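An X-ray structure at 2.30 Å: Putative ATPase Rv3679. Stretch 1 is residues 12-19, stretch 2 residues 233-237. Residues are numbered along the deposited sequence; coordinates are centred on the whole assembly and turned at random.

Stretch 1, residues 12-19: VGWPSRLS
Stretch 2 (233-237) PIGSV

A small contact between distant parts of a chain often rests on one well-placed polar group with apolar atoms packed beside it. The putative ATPase Rv3679 offers a compact example, in which residues 12-19 meet residues 233-237 across at least 217 positions of sequence and bury 175 Å² in total.

The second stretch enters as a loop at Pro233 (phi/psi -70/122) and becomes a strand from Ile234 to Val237. Three of these strand residues are conventionally extended, at -87/137, -131/157 and -98/124, but Gly235 sits at -99/-92. The first stretch runs through Val12 (-61/146), Gly13 (-88/-14), Trp14 (-143/85) and Pro15 (-60/152), then turns into helical angles from Ser16 to Ser19. Two backbone bonds tighten this turn, Leu18 N to Pro15 O at 3.1 Å and Ser19 N to Ser16 O at 2.9 Å. In register, the CA atoms of Gly13 and Ser236 lie 6.8 Å apart, and those of Leu18 and Gly235 6.9 Å.

The anchor is Ser236. Its CA-to-CB bond points toward the first stretch, and chi1 of -74° (m) places the hydroxyl where Ser236 OG donates a hydrogen bond to Gly13 O at 2.8 Å. A short polar side chain suits this buried site, since it satisfies a main-chain carbonyl without needing much room. Two carbons lie close to the same oxygen: Leu18 CD1 lies 3.7 Å from Ser236 OG, and Trp14 CE3 approaches Ser236 OG obliquely at 3.9 Å.

Trp14 reaches this position indirectly. Its CA-to-CB bond points sideways, but chi1 of -162° (t) and chi2 of -101° bring the ring's end nearer, while NE1 is hydrogen-bonded elsewhere in the structure. The CA-to-CB bond of Leu18 points toward the second stretch, and the side chain takes the common mt conformation (chi1 -62°, chi2 -174°). While CD1 meets the serine, Leu18 CD2 packs 4.0 Å from Gly235 CA. Gly235 has no side chain, and the methyl packs directly on its CA; an ideal CB would lie 4.0 Å from Leu18 CD2, so this contact alone does not account for the glycine.

Arg17, an exposed residue, also has its CA-to-CB bond pointing toward the second stretch. Its chi angles of 66° (p), 172° (t), 150° (t) and 90° carry the guanidinium to Ile234, where Arg17 NH1 stands 3.9 Å from Ile234 O, near the guanidinium plane. This is proximity rather than a hydrogen bond. Ile234 meets Arg17 through its backbone; its CA-to-CB bond points sideways, and the end of its side chain (chi1 -55°, chi2 -51°, both m) leads away. The CA-to-CB bond of Val237 points away (chi1 167°, t), and the residue makes no contact with the first stretch.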

ATOM      1  N   VAL A  12     -15.639 -24.456   6.250  1.00 60.65           N
ATOM      2  CA  VAL A  12     -16.257 -23.671   5.152  1.00 59.88           C
ATOM      3  C   VAL A  12     -15.729 -22.220   5.149  1.00 61.38           C
ATOM      4  O   VAL A  12     -15.460 -21.668   6.216  1.00 60.92           O
ATOM      5  CB  VAL A  12     -17.817 -23.686   5.118  1.00 63.38           C
ATOM      6  CG1 VAL A  12     -18.358 -25.011   4.594  1.00 63.25           C
ATOM      7  CG2 VAL A  12     -18.429 -23.319   6.472  1.00 62.82           C
ATOM      8  N   GLY A  13     -15.593 -21.638   3.960  1.00 55.25           N
ATOM      9  CA  GLY A  13     -15.117 -20.272   3.792  1.00 53.22           C
ATOM     10  C   GLY A  13     -16.231 -19.247   3.856  1.00 52.79           C
ATOM     11  O   GLY A  13     -15.974 -18.055   4.010  1.00 52.29           O
ATOM     12  N   TRP A  14     -17.478 -19.711   3.768  1.00 46.46           N
ATOM     13  CA  TRP A  14     -18.653 -18.858   3.798  1.00 44.15           C
ATOM     14  C   TRP A  14     -19.792 -19.533   4.564  1.00 48.47           C
ATOM     15  O   TRP A  14     -20.677 -20.118   3.948  1.00 48.28           O
ATOM     16  CB  TRP A  14     -19.080 -18.469   2.365  1.00 40.94           C
ATOM     17  CG  TRP A  14     -19.995 -17.271   2.253  1.00 40.22           C
ATOM     18  CD1 TRP A  14     -21.349 -17.288   2.060  1.00 42.51           C
ATOM     19  CD2 TRP A  14     -19.599 -15.892   2.196  1.00 39.19           C
ATOM     20  NE1 TRP A  14     -21.816 -16.007   1.869  1.00 41.08           N
ATOM     21  CE2 TRP A  14     -20.766 -15.130   1.947  1.00 41.97           C
ATOM     22  CE3 TRP A  14     -18.357 -15.222   2.300  1.00 39.84           C
ATOM     23  CZ2 TRP A  14     -20.738 -13.728   1.818  1.00 40.55           C
ATOM     24  CZ3 TRP A  14     -18.335 -13.834   2.180  1.00 40.48           C
ATOM     25  CH2 TRP A  14     -19.510 -13.108   1.909  1.00 40.70           C
ATOM     26  N   PRO A  15     -19.842 -19.405   5.910  1.00 45.80           N
ATOM     27  CA  PRO A  15     -20.992 -19.948   6.651  1.00 45.72           C
ATOM     28  C   PRO A  15     -22.302 -19.293   6.186  1.00 50.48           C
ATOM     29  O   PRO A  15     -22.291 -18.149   5.710  1.00 48.75           O
ATOM     30  CB  PRO A  15     -20.667 -19.582   8.110  1.00 47.29           C
ATOM     31  CG  PRO A  15     -19.198 -19.356   8.145  1.00 50.55           C
ATOM     32  CD  PRO A  15     -18.906 -18.719   6.822  1.00 46.62           C
ATOM     33  N   SER A  16     -23.418 -20.023   6.300  1.00 49.21           N
ATOM     34  CA  SER A  16     -24.769 -19.582   5.883  1.00 49.65           C
ATOM     35  C   SER A  16     -25.201 -18.200   6.381  1.00 54.03           C
ATOM     36  O   SER A  16     -25.863 -17.477   5.640  1.00 54.80           O
ATOM     37  CB  SER A  16     -25.815 -20.612   6.285  1.00 52.03           C
ATOM     38  OG  SER A  16     -25.788 -21.673   5.350  1.00 65.50           O
ATOM     39  N   ARG A  17     -24.846 -17.855   7.632  1.00 50.17           N
ATOM     40  CA  ARG A  17     -25.140 -16.573   8.290  1.00 50.13           C
ATOM     41  C   ARG A  17     -24.705 -15.361   7.440  1.00 52.75           C
ATOM     42  O   ARG A  17     -25.410 -14.355   7.403  1.00 53.81           O
ATOM     43  CB  ARG A  17     -24.523 -16.524   9.708  1.00 50.18           C
ATOM     44  CG  ARG A  17     -22.991 -16.522   9.759  1.00 61.78           C
ATOM     45  CD  ARG A  17     -22.478 -16.289  11.169  1.00 68.66           C
ATOM     46  NE  ARG A  17     -21.196 -16.950  11.407  1.00 74.55           N
ATOM     47  CZ  ARG A  17     -20.007 -16.394  11.187  1.00 88.15           C
ATOM     48  NH1 ARG A  17     -19.922 -15.162  10.701  1.00 85.73           N
ATOM     49  NH2 ARG A  17     -18.892 -17.070  11.443  1.00 62.87           N
ATOM     50  N   LEU A  18     -23.586 -15.505   6.713  1.00 47.30           N
ATOM     51  CA  LEU A  18     -23.017 -14.504   5.813  1.00 45.51           C
ATOM     52  C   LEU A  18     -23.894 -14.225   4.587  1.00 50.83           C
ATOM     53  O   LEU A  18     -23.703 -13.206   3.940  1.00 50.33           O
ATOM     54  CB  LEU A  18     -21.584 -14.887   5.393  1.00 44.23           C
ATOM     55  CG  LEU A  18     -20.518 -14.984   6.491  1.00 47.39           C
ATOM     56  CD1 LEU A  18     -19.154 -15.213   5.879  1.00 46.47           C
ATOM     57  CD2 LEU A  18     -20.491 -13.729   7.396  1.00 48.57           C
ATOM     58  N   SER A  19     -24.874 -15.097   4.295  1.00 51.08           N
ATOM     59  CA  SER A  19     -25.827 -14.922   3.182  1.00 51.92           C
ATOM     60  C   SER A  19     -26.953 -13.973   3.591  1.00 53.26           C
ATOM     61  O   SER A  19     -27.608 -13.396   2.732  1.00 52.25           O
ATOM     62  CB  SER A  19     -26.413 -16.264   2.747  1.00 57.65           C
ATOM     63  OG  SER A  19     -25.391 -17.165   2.354  1.00 71.46           O
ATOM     64  N   PRO A 233     -18.719  -7.287  13.819  1.00 49.44           N
ATOM     65  CA  PRO A 233     -18.748  -8.628  13.212  1.00 48.50           C
ATOM     66  C   PRO A 233     -17.724  -8.893  12.114  1.00 52.32           C
ATOM     67  O   PRO A 233     -17.686  -8.198  11.104  1.00 52.56           O
ATOM     68  CB  PRO A 233     -20.182  -8.750  12.692  1.00 49.49           C
ATOM     69  CG  PRO A 233     -20.602  -7.370  12.442  1.00 54.07           C
ATOM     70  CD  PRO A 233     -19.934  -6.524  13.475  1.00 50.51           C
ATOM     71  N   ILE A 234     -16.902  -9.925  12.330  1.00 49.14           N
ATOM     72  CA  ILE A 234     -15.912 -10.413  11.378  1.00 49.18           C
ATOM     73  C   ILE A 234     -16.626 -11.414  10.455  1.00 53.40           C
ATOM     74  O   ILE A 234     -17.437 -12.219  10.913  1.00 53.46           O
ATOM     75  CB  ILE A 234     -14.671 -11.030  12.107  1.00 52.28           C
ATOM     76  CG1 ILE A 234     -14.013 -10.036  13.128  1.00 53.15           C
ATOM     77  CG2 ILE A 234     -13.622 -11.619  11.137  1.00 51.05           C
ATOM     78  CD1 ILE A 234     -13.690  -8.633  12.609  1.00 57.75           C
ATOM     79  N   GLY A 235     -16.347 -11.313   9.166  1.00 50.07           N
ATOM     80  CA  GLY A 235     -16.897 -12.196   8.153  1.00 49.85           C
ATOM     81  C   GLY A 235     -15.909 -13.281   7.792  1.00 53.97           C
ATOM     82  O   GLY A 235     -15.856 -14.308   8.458  1.00 56.50           O
ATOM     83  N   SER A 236     -15.092 -13.049   6.769  1.00 48.61           N
ATOM     84  CA  SER A 236     -14.106 -14.027   6.308  1.00 47.51           C
ATOM     85  C   SER A 236     -12.721 -13.413   6.143  1.00 49.85           C
ATOM     86  O   SER A 236     -12.592 -12.213   5.904  1.00 49.39           O
ATOM     87  CB  SER A 236     -14.531 -14.585   4.946  1.00 50.01           C
ATOM     88  OG  SER A 236     -15.620 -15.493   5.008  1.00 57.98           O
ATOM     89  N   VAL A 237     -11.686 -14.250   6.199  1.00 45.08           N
ATOM     90  CA  VAL A 237     -10.330 -13.839   5.829  1.00 42.98           C
ATOM     91  C   VAL A 237     -10.196 -14.342   4.370  1.00 44.55           C
ATOM     92  O   VAL A 237     -10.475 -15.506   4.104  1.00 43.31           O
ATOM     93  CB  VAL A 237      -9.207 -14.374   6.760  1.00 44.78           C
ATOM     94  CG1 VAL A 237      -7.821 -14.165   6.135  1.00 44.62           C
ATOM     95  CG2 VAL A 237      -9.274 -13.712   8.126  1.00 43.60           C
TER